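Local coordinates for inactive PncC family protein (Escherichia coli O157:H7, PDB 5KOL), which belongs to the CinA family but probably lacks nicotinamide-nucleotide amidohydrolase activity, its actual role being unknown, at residues V79-Q82 / S83-Y87. Numbering follows the deposited sequence. Where two conformers were deposited one is given.
Sequences VSQQ and SLERY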
loop_
_atom_site.group_PDB
_atom_site.type_symbol
_atom_site.label_atom_id
_atom_site.label_comp_id
_atom_site.label_asym_id
_atom_site.label_seq_id
_atom_site.Cartn_x
_atom_site.Cartn_y
_atom_site.Cartn_z
ATOM N N VAL A 79 3.108 -13.133 -10.294
ATOM C CA VAL A 79 4.522 -13.356 -10.587
ATOM C C VAL A 79 4.787 -14.856 -10.534
ATOM O O VAL A 79 4.399 -15.536 -9.573
ATOM C CB VAL A 79 5.411 -12.615 -9.577
ATOM C CG1 VAL A 79 6.877 -12.978 -9.805
ATOM C CG2 VAL A 79 5.189 -11.081 -9.648
ATOM N N SER A 80 5.431 -15.393 -11.568
ATOM C CA SER A 80 5.596 -16.839 -11.644
ATOM C C SER A 80 6.706 -17.304 -10.707
ATOM O O SER A 80 7.742 -16.648 -10.566
ATOM C CB SER A 80 5.900 -17.286 -13.077
ATOM O OG SER A 80 7.273 -17.128 -13.381
ATOM N N GLN A 81 6.463 -18.445 -10.061
ATOM C CA GLN A 81 7.470 -19.091 -9.227
ATOM C C GLN A 81 8.770 -19.324 -9.986
ATOM O O GLN A 81 9.853 -19.135 -9.429
ATOM C CB GLN A 81 6.922 -20.424 -8.698
ATOM C CG GLN A 81 7.749 -21.067 -7.600
ATOM C CD GLN A 81 7.261 -22.476 -7.266
ATOM O OE1 GLN A 81 7.292 -23.366 -8.102
ATOM N NE2 GLN A 81 6.778 -22.660 -6.053
ATOM N N GLN A 82 8.685 -19.761 -11.247
ATOM C CA GLN A 82 9.899 -19.968 -12.035
ATOM C C GLN A 82 10.724 -18.688 -12.149
ATOM O O GLN A 82 11.955 -18.721 -12.028
ATOM C CB GLN A 82 9.541 -20.505 -13.420
ATOM C CG GLN A 82 8.758 -21.832 -13.341
ATOM C CD GLN A 82 7.244 -21.693 -13.577
ATOM O OE1 GLN A 82 6.524 -21.031 -12.810
ATOM N NE2 GLN A 82 6.747 -22.382 -14.609
ATOM N N SER A 83 10.074 -17.548 -12.382
ATOM C CA SER A 83 10.835 -16.315 -12.551
ATOM C C SER A 83 11.534 -15.909 -11.254
ATOM O O SER A 83 12.662 -15.399 -11.291
ATOM C CB SER A 83 9.925 -15.195 -13.055
ATOM O OG SER A 83 9.009 -14.775 -12.062
ATOM N N LEU A 84 10.883 -16.127 -10.107
ATOM C CA LEU A 84 11.498 -15.814 -8.817
ATOM C C LEU A 84 12.687 -16.726 -8.541
ATOM O O LEU A 84 13.741 -16.266 -8.079
ATOM C CB LEU A 84 10.453 -15.950 -7.706
ATOM C CG LEU A 84 9.419 -14.836 -7.579
ATOM C CD1 LEU A 84 8.289 -15.306 -6.715
ATOM C CD2 LEU A 84 10.035 -13.565 -6.986
ATOM N N GLU A 85 12.534 -18.028 -8.818
ATOM C CA GLU A 85 13.639 -18.966 -8.638
ATOM C C GLU A 85 14.821 -18.649 -9.559
ATOM O O GLU A 85 15.980 -18.772 -9.147
ATOM C CB GLU A 85 13.145 -20.406 -8.856
ATOM C CG GLU A 85 11.881 -20.740 -8.031
ATOM C CD GLU A 85 11.457 -22.219 -8.081
ATOM O OE1 GLU A 85 11.560 -22.849 -9.160
ATOM O OE2 GLU A 85 10.980 -22.726 -7.040
ATOM N N ARG A 86 14.559 -18.268 -10.812
ATOM C CA ARG A 86 15.667 -18.012 -11.735
ATOM C C ARG A 86 16.393 -16.710 -11.398
ATOM O O ARG A 86 17.627 -16.649 -11.440
ATOM C CB ARG A 86 15.161 -17.957 -13.178
ATOM C CG ARG A 86 14.742 -19.282 -13.779
ATOM C CD ARG A 86 14.075 -19.064 -15.136
ATOM N NE ARG A 86 13.827 -20.314 -15.855
ATOM C CZ ARG A 86 13.281 -20.380 -17.068
ATOM N NH1 ARG A 86 12.917 -19.268 -17.695
ATOM N NH2 ARG A 86 13.098 -21.556 -17.656
ATOM N N TYR A 87 15.653 -15.663 -11.053
ATOM C CA TYR A 87 16.205 -14.319 -11.073
ATOM C C TYR A 87 16.163 -13.568 -9.756
ATOM O O TYR A 87 16.717 -12.465 -9.699
ATOM C CB TYR A 87 15.472 -13.472 -12.119
ATOM C CG TYR A 87 15.555 -14.052 -13.501
ATOM C CD1 TYR A 87 16.784 -14.201 -14.137
ATOM C CD2 TYR A 87 14.402 -14.461 -14.168
ATOM C CE1 TYR A 87 16.864 -14.739 -15.406
ATOM C CE2 TYR A 87 14.471 -15.002 -15.425
ATOM C CZ TYR A 87 15.701 -15.137 -16.041
ATOM O OH TYR A 87 15.750 -15.673 -17.299
HETATM O O HOH W 1 8.897 -23.752 -10.621
#
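S80 and S83 meet at the start of helix 81-87 in a worked example of N-capping, in which a side chain ahead of a helix occupies a backbone N-H of its first turn. The OG of S80, set between the backbone N and the carbonyl carbon (chi1 82°), which brings it over the first turn, accepts from S83 N at 3.0 Å (N-H...O angle 154°). S80 O takes up the next amide, L84 N, at 3.2 Å. In one of its two conformers, S83 OG has S80 O, 2.7 Å away, and E97 OE1 as rival acceptors for its single proton. On this buried side CG1 of V79 packs 3.9 Å from L84 CG, the two side chains crossing near a right angle.

The outer side is looser. The amide of Q81 and the carboxylate of E85 stack with planes 3° apart, Q81 CD lying 3.7 Å from E85 OE2, and a water donates to both Q81 OE1 and E85 OE1.

V79, in the loop before the helix, and L84, on its first turn, both pack against helices 70-76 and 92-106; E97 of the latter also accepts a hydrogen bond from S80 N, through OE2, tying the cap to that helix.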